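Local structure of halotolerant alpha-type carbonic anhydrase (dCA II) (Dunaliella salina, 1Y7W) at residues 24-30 and 271-277; 130-134 and 256-260. The protein catalyses the reversible hydration of carbon dioxide to bicarbonate at a zinc ion, as an alpha-type carbonic anhydrase that tolerates high salt. All coordinates share one frame; numbering follows the deposited sequence. Where two conformers were deposited one is given.

Contact 1 of 2, residues 24-30 and 271-277; sequences DYMQHGF and DVVNNRM
Tyr25 N, His28 ND1 and Met277 N donate the three hydrogen bonds that join 24-30 to 271-277. The imidazole of His28 reaches Asn275 O at 2.8 Å from ND1, in the plane of both ring and carbonyl. Its CG stands beside the backbone N, opposite the carbonyl carbon (chi1 -60°), which turns the ring toward Asn275. Met277 N meets His28 O at 2.8 Å in a nearly straight bond (168°). Tyr25 N lies 2.7 Å from Asp271 OD2, approaching well above the carboxylate plane. A water links Gly29 O to Arg276 NH2.

A second acid, Asp24, forms an Asx turn, its OD1 accepting from Met26 N at 2.9 Å. The two carboxylates come as near as 4.3 Å, Asp24 OD1 to Asp271 OD2.

Nonpolar packing is led by the Tyr25 ring, with Asn274 CB 3.9 Å from its centroid in a CH-pi contact over one face; the Asn274 amide itself bonds to His133 and Phe131. The nearest Tyr25 side-chain atom is about 7 Å from the zinc ion. Met277 SD sits at the edge of the Phe30 ring. Gly29 suits its place because, at its left-handed backbone angles, a CB would press on His28 O and also crowd Arg276 CG.

Each acid thus serves a different one of two successive amides, which probably eases their repulsion and helps hold the type I turn from Tyr25 to His28 against 271-277.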
loop_
_atom_site.group_PDB
_atom_site.type_symbol
_atom_site.label_atom_id
_atom_site.label_comp_id
_atom_site.label_asym_id
_atom_site.label_seq_id
_atom_site.Cartn_x
_atom_site.Cartn_y
_atom_site.Cartn_z
ATOM N N ASP A 24 -9.994 -15.061 1.176
ATOM C CA ASP A 24 -8.611 -15.439 0.918
ATOM C C ASP A 24 -8.269 -15.024 -0.521
ATOM O O ASP A 24 -9.094 -14.439 -1.229
ATOM C CB ASP A 24 -8.378 -16.935 1.112
ATOM C CG ASP A 24 -9.186 -17.792 0.162
ATOM O OD1 ASP A 24 -9.195 -17.569 -1.070
ATOM O OD2 ASP A 24 -9.831 -18.727 0.677
ATOM N N TYR A 25 -7.035 -15.299 -0.908
ATOM C CA TYR A 25 -6.542 -14.906 -2.224
ATOM C C TYR A 25 -6.437 -16.015 -3.223
ATOM O O TYR A 25 -5.804 -15.852 -4.294
ATOM C CB TYR A 25 -5.175 -14.234 -2.087
ATOM C CG TYR A 25 -5.295 -12.868 -1.460
ATOM C CD1 TYR A 25 -5.213 -12.702 -0.068
ATOM C CD2 TYR A 25 -5.443 -11.742 -2.257
ATOM C CE1 TYR A 25 -5.257 -11.408 0.505
ATOM C CE2 TYR A 25 -5.492 -10.449 -1.698
ATOM C CZ TYR A 25 -5.390 -10.295 -0.334
ATOM O OH TYR A 25 -5.339 -8.998 0.182
ATOM N N MET A 26 -7.070 -17.146 -2.928
ATOM C CA MET A 26 -6.981 -18.248 -3.871
ATOM C C MET A 26 -7.469 -17.873 -5.266
ATOM O O MET A 26 -6.903 -18.321 -6.251
ATOM C CB MET A 26 -7.722 -19.479 -3.349
ATOM C CG MET A 26 -7.516 -20.691 -4.243
ATOM S SD MET A 26 -8.399 -22.167 -3.708
ATOM C CE MET A 26 -9.883 -22.091 -4.917
ATOM N N GLN A 27 -8.502 -17.035 -5.367
ATOM C CA GLN A 27 -8.984 -16.636 -6.671
ATOM C C GLN A 27 -8.715 -15.169 -6.915
ATOM O O GLN A 27 -9.355 -14.560 -7.773
ATOM C CB GLN A 27 -10.492 -16.882 -6.798
ATOM C CG GLN A 27 -10.846 -18.369 -6.741
ATOM C CD GLN A 27 -12.313 -18.569 -6.925
ATOM O OE1 GLN A 27 -12.954 -17.931 -7.781
ATOM N NE2 GLN A 27 -12.876 -19.417 -6.101
ATOM N N HIS A 28 -7.768 -14.629 -6.168
ATOM C CA HIS A 28 -7.396 -13.215 -6.282
ATOM C C HIS A 28 -8.612 -12.298 -6.223
ATOM O O HIS A 28 -8.679 -11.273 -6.893
ATOM C CB HIS A 28 -6.587 -12.990 -7.564
ATOM C CG HIS A 28 -5.328 -13.795 -7.573
ATOM N ND1 HIS A 28 -4.208 -13.446 -6.832
ATOM C CD2 HIS A 28 -5.079 -15.028 -8.083
ATOM C CE1 HIS A 28 -3.322 -14.439 -6.892
ATOM N NE2 HIS A 28 -3.833 -15.410 -7.638
ATOM N N GLY A 29 -9.561 -12.679 -5.368
ATOM C CA GLY A 29 -10.755 -11.871 -5.212
ATOM C C GLY A 29 -11.867 -12.047 -6.226
ATOM O O GLY A 29 -12.890 -11.366 -6.152
ATOM N N PHE A 30 -11.690 -12.948 -7.186
ATOM C CA PHE A 30 -12.719 -13.160 -8.195
ATOM C C PHE A 30 -14.032 -13.560 -7.501
ATOM O O PHE A 30 -15.096 -13.252 -8.018
ATOM C CB PHE A 30 -12.296 -14.301 -9.181
ATOM C CG PHE A 30 -13.272 -14.554 -10.293
ATOM C CD1 PHE A 30 -13.593 -13.578 -11.222
ATOM C CD2 PHE A 30 -13.800 -15.839 -10.471
ATOM C CE1 PHE A 30 -14.416 -13.879 -12.323
ATOM C CE2 PHE A 30 -14.622 -16.134 -11.553
ATOM C CZ PHE A 30 -14.922 -15.147 -12.472
ATOM N N ASP A 271 -2.070 -17.444 2.024
ATOM C CA ASP A 271 -1.763 -17.309 0.603
ATOM C C ASP A 271 -0.490 -16.489 0.553
ATOM O O ASP A 271 -0.416 -15.362 1.089
ATOM C CB ASP A 271 -2.882 -16.572 -0.152
ATOM C CG ASP A 271 -4.158 -17.403 -0.257
ATOM O OD1 ASP A 271 -4.097 -18.520 -0.851
ATOM O OD2 ASP A 271 -5.196 -16.945 0.270
ATOM N N VAL A 272 0.512 -17.033 -0.117
ATOM C CA VAL A 272 1.783 -16.354 -0.203
ATOM C C VAL A 272 1.735 -15.255 -1.263
ATOM O O VAL A 272 2.533 -14.341 -1.214
ATOM C CB VAL A 272 2.878 -17.370 -0.536
ATOM C CG1 VAL A 272 4.193 -16.693 -0.675
ATOM C CG2 VAL A 272 2.979 -18.400 0.584
ATOM N N VAL A 273 0.824 -15.355 -2.226
ATOM C CA VAL A 273 0.722 -14.335 -3.279
ATOM C C VAL A 273 -0.618 -13.580 -2.941
ATOM O O VAL A 273 -1.728 -14.046 -3.256
ATOM C CB VAL A 273 0.656 -14.979 -4.691
ATOM C CG1 VAL A 273 0.744 -13.882 -5.762
ATOM C CG2 VAL A 273 1.860 -15.967 -4.895
ATOM N N ASN A 274 -0.501 -12.409 -2.310
ATOM C CA ASN A 274 -1.711 -11.721 -1.837
ATOM C C ASN A 274 -2.172 -10.497 -2.598
ATOM O O ASN A 274 -2.271 -9.375 -2.034
ATOM C CB ASN A 274 -1.496 -11.376 -0.347
ATOM C CG ASN A 274 -0.339 -10.406 -0.129
ATOM O OD1 ASN A 274 0.644 -10.429 -0.877
ATOM N ND2 ASN A 274 -0.430 -9.558 0.924
ATOM N N ASN A 275 -2.390 -10.667 -3.901
ATOM C CA ASN A 275 -2.891 -9.586 -4.731
ATOM C C ASN A 275 -4.331 -9.810 -5.196
ATOM O O ASN A 275 -4.724 -10.927 -5.616
ATOM C CB ASN A 275 -2.025 -9.392 -5.996
ATOM C CG ASN A 275 -2.041 -10.643 -6.891
ATOM O OD1 ASN A 275 -1.840 -11.726 -6.398
ATOM N ND2 ASN A 275 -2.287 -10.475 -8.172
ATOM N N ARG A 276 -5.122 -8.718 -5.153
ATOM C CA ARG A 276 -6.471 -8.782 -5.701
ATOM C C ARG A 276 -6.291 -8.569 -7.230
ATOM O O ARG A 276 -5.436 -7.768 -7.662
ATOM C CB ARG A 276 -7.355 -7.623 -5.214
ATOM C CG ARG A 276 -8.763 -7.762 -5.787
ATOM C CD ARG A 276 -9.586 -6.482 -5.396
ATOM N NE ARG A 276 -11.024 -6.659 -5.653
ATOM C CZ ARG A 276 -11.924 -5.691 -5.535
ATOM N NH1 ARG A 276 -11.515 -4.474 -5.173
ATOM N NH2 ARG A 276 -13.226 -5.929 -5.771
ATOM N N MET A 277 -7.091 -9.252 -8.046
ATOM C CA MET A 277 -6.985 -9.061 -9.515
ATOM C C MET A 277 -7.351 -7.628 -9.971
ATOM O O MET A 277 -8.107 -6.889 -9.283
ATOM C CB MET A 277 -7.922 -10.036 -10.224
ATOM C CG MET A 277 -9.350 -9.852 -9.750
ATOM S SD MET A 277 -10.446 -11.244 -10.163
ATOM C CE MET A 277 -10.212 -11.271 -11.929
HETATM O O HOH W 1 -3.096 -16.840 -4.371
HETATM O O HOH W 2 -12.955 -8.672 -6.502
#

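Contact 2 of 2, residues 130-134 and 256-260; sequences HFHHF and MKLFV. With ZN (zinc ion), chain D.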
loop_
_atom_site.group_PDB
_atom_site.type_symbol
_atom_site.label_atom_id
_atom_site.label_comp_id
_atom_site.label_asym_id
_atom_site.label_seq_id
_atom_site.Cartn_x
_atom_site.Cartn_y
_atom_site.Cartn_z
ATOM N N HIS A 130 1.906 -1.544 4.164
ATOM C CA HIS A 130 1.921 -3.026 4.120
ATOM C C HIS A 130 2.339 -3.447 2.708
ATOM O O HIS A 130 2.516 -2.591 1.821
ATOM C CB HIS A 130 0.545 -3.643 4.496
ATOM C CG HIS A 130 -0.575 -3.187 3.603
ATOM N ND1 HIS A 130 -1.377 -2.092 3.883
ATOM C CD2 HIS A 130 -0.968 -3.634 2.399
ATOM C CE1 HIS A 130 -2.214 -1.884 2.872
ATOM N NE2 HIS A 130 -1.987 -2.805 1.957
ATOM N N PHE A 131 2.431 -4.742 2.493
ATOM C CA PHE A 131 2.928 -5.205 1.195
ATOM C C PHE A 131 2.026 -6.223 0.494
ATOM O O PHE A 131 1.301 -6.985 1.146
ATOM C CB PHE A 131 4.289 -5.910 1.366
ATOM C CG PHE A 131 5.394 -5.036 1.919
ATOM C CD1 PHE A 131 5.587 -4.918 3.292
ATOM C CD2 PHE A 131 6.229 -4.331 1.050
ATOM C CE1 PHE A 131 6.595 -4.100 3.777
ATOM C CE2 PHE A 131 7.245 -3.508 1.508
ATOM C CZ PHE A 131 7.430 -3.385 2.887
ATOM N N HIS A 132 2.132 -6.254 -0.834
ATOM C CA HIS A 132 1.415 -7.282 -1.625
ATOM C C HIS A 132 2.645 -7.917 -2.291
ATOM O O HIS A 132 3.363 -7.256 -3.053
ATOM C CB HIS A 132 0.426 -6.623 -2.586
ATOM C CG HIS A 132 -0.728 -5.997 -1.859
ATOM N ND1 HIS A 132 -1.806 -6.732 -1.426
ATOM C CD2 HIS A 132 -0.895 -4.747 -1.350
ATOM C CE1 HIS A 132 -2.610 -5.963 -0.701
ATOM N NE2 HIS A 132 -2.076 -4.757 -0.638
ATOM N N HIS A 133 2.892 -9.180 -1.910
ATOM C CA HIS A 133 4.103 -9.886 -2.312
ATOM C C HIS A 133 3.957 -10.980 -3.362
ATOM O O HIS A 133 2.956 -11.697 -3.406
ATOM C CB HIS A 133 4.861 -10.420 -1.047
ATOM C CG HIS A 133 3.975 -10.798 0.137
ATOM N ND1 HIS A 133 3.237 -11.959 0.205
ATOM C CD2 HIS A 133 3.762 -10.160 1.319
ATOM C CE1 HIS A 133 2.616 -12.026 1.373
ATOM N NE2 HIS A 133 2.921 -10.943 2.069
ATOM N N PHE A 134 5.006 -11.068 -4.185
ATOM C CA PHE A 134 5.153 -11.973 -5.309
ATOM C C PHE A 134 4.425 -11.540 -6.575
ATOM O O PHE A 134 4.950 -11.718 -7.677
ATOM C CB PHE A 134 4.845 -13.387 -4.894
ATOM C CG PHE A 134 5.933 -13.942 -4.009
ATOM C CD1 PHE A 134 7.182 -14.291 -4.554
ATOM C CD2 PHE A 134 5.784 -13.966 -2.625
ATOM C CE1 PHE A 134 8.243 -14.643 -3.697
ATOM C CE2 PHE A 134 6.823 -14.310 -1.793
ATOM C CZ PHE A 134 8.048 -14.648 -2.318
ATOM N N MET A 256 12.955 -11.496 -1.382
ATOM C CA MET A 256 11.559 -11.940 -1.435
ATOM C C MET A 256 11.299 -13.137 -0.526
ATOM O O MET A 256 10.156 -13.379 -0.087
ATOM C CB MET A 256 11.159 -12.276 -2.882
ATOM C CG MET A 256 10.979 -11.044 -3.765
ATOM S SD MET A 256 9.822 -9.769 -3.072
ATOM C CE MET A 256 8.310 -10.766 -2.977
ATOM N N LYS A 257 12.362 -13.882 -0.222
ATOM C CA LYS A 257 12.215 -15.040 0.649
ATOM C C LYS A 257 11.684 -14.646 2.025
ATOM O O LYS A 257 10.976 -15.427 2.660
ATOM C CB LYS A 257 13.568 -15.778 0.816
ATOM C CG LYS A 257 13.537 -16.933 1.863
ATOM C CD LYS A 257 14.643 -17.998 1.580
ATOM C CE LYS A 257 14.722 -19.053 2.716
ATOM N NZ LYS A 257 15.017 -18.383 4.004
ATOM N N LEU A 258 11.996 -13.430 2.474
ATOM C CA LEU A 258 11.506 -12.982 3.789
ATOM C C LEU A 258 9.964 -13.104 3.840
ATOM O O LEU A 258 9.401 -13.559 4.842
ATOM C CB LEU A 258 11.889 -11.516 4.042
ATOM C CG LEU A 258 11.174 -10.817 5.233
ATOM C CD1 LEU A 258 11.792 -11.335 6.537
ATOM C CD2 LEU A 258 11.366 -9.312 5.178
ATOM N N PHE A 259 9.294 -12.677 2.765
ATOM C CA PHE A 259 7.833 -12.727 2.725
ATOM C C PHE A 259 7.260 -14.127 2.821
ATOM O O PHE A 259 6.234 -14.346 3.495
ATOM C CB PHE A 259 7.315 -11.967 1.485
ATOM C CG PHE A 259 7.650 -10.501 1.528
ATOM C CD1 PHE A 259 8.649 -9.962 0.737
ATOM C CD2 PHE A 259 6.981 -9.668 2.425
ATOM C CE1 PHE A 259 8.983 -8.621 0.822
ATOM C CE2 PHE A 259 7.299 -8.319 2.521
ATOM C CZ PHE A 259 8.308 -7.793 1.709
ATOM N N VAL A 260 7.908 -15.089 2.171
ATOM C CA VAL A 260 7.442 -16.474 2.274
ATOM C C VAL A 260 7.668 -17.024 3.682
ATOM O O VAL A 260 6.783 -17.634 4.305
ATOM C CB VAL A 260 8.223 -17.419 1.322
ATOM C CG1 VAL A 260 7.557 -18.788 1.319
ATOM C CG2 VAL A 260 8.275 -16.870 0.007
HETATM ZN ZN ZN D . -2.706 -2.933 0.103
HETATM O O HOH W 3 -4.518 -3.479 0.371
#
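Met256 sets its methyl carbon over the centre of the Phe134 ring, a CH-pi contact with CE 3.8 Å from the centroid and 4° off the ring normal. The methionine chain bends at chi2 and chi3 to bring it there, with sulfur farther above the same face. The Val260 and Phe134 side chains cross at about a right angle, CG2 of Val260 3.2 Å from Phe134 CZ, a tight contact. Replacing this phenylalanine by alanine is likely to leave the Met256 methyl without a ring face to rest on and open a gap beside Val260.

Deeper in, Phe259 meets two residues of the strand. Its CB lies over one face of His133, 4.1 Å from the centroid, while the two rings, 24° from parallel, are slid so far apart that they barely overlap. The Phe131 ring meets Phe259 obliquely, centroids 5.2 Å apart. His133 is held in this aromatic cluster by both imidazole nitrogens: ND1 bonds to Val272 O and NE2 to Gly100 N.

His130 and His132, placed alternately with Phe131 and His133, bind zinc through NE2 at 2.0 and 2.1 Å, with a water at 1.9 Å and His150 also ligating. Gln128 OE1 and Asn274 O, hydrogen-bonded to the ND1 atoms of His130 and His132, form a second shell that probably helps to orient the rings.

Strand 130-133 presents metal ligands on one side and aromatics on the other, where helix 256-260 crosses it at 96°. Leu147 of strand 147-155 packs on Phe131, His133 and Phe259, and Tyr175 of strand 166-175 on Phe134 and Met256.

How the contacts relate
From the N terminus the chain first passes through 24-30, then forms strands 114-117 and 120-133, the latter running out into the loop at Phe134. The following strands, up to 240-251, precede helix 253-266, where 256-260 closes the loop of contact 2, and soon afterwards 271-277 closes the longer loop of contact 1. Both segments of contact 2 therefore fall within the longer loop that contact 1 closes. The two also touch in space: Asn274 of contact 1 reaches His132 and His133 of contact 2 through its backbone and side-chain oxygens, and Val272 packs against Phe134. The 271-277 loop thereby ties the N-terminal region to the zinc-bearing strand, which in turn leans on the helix.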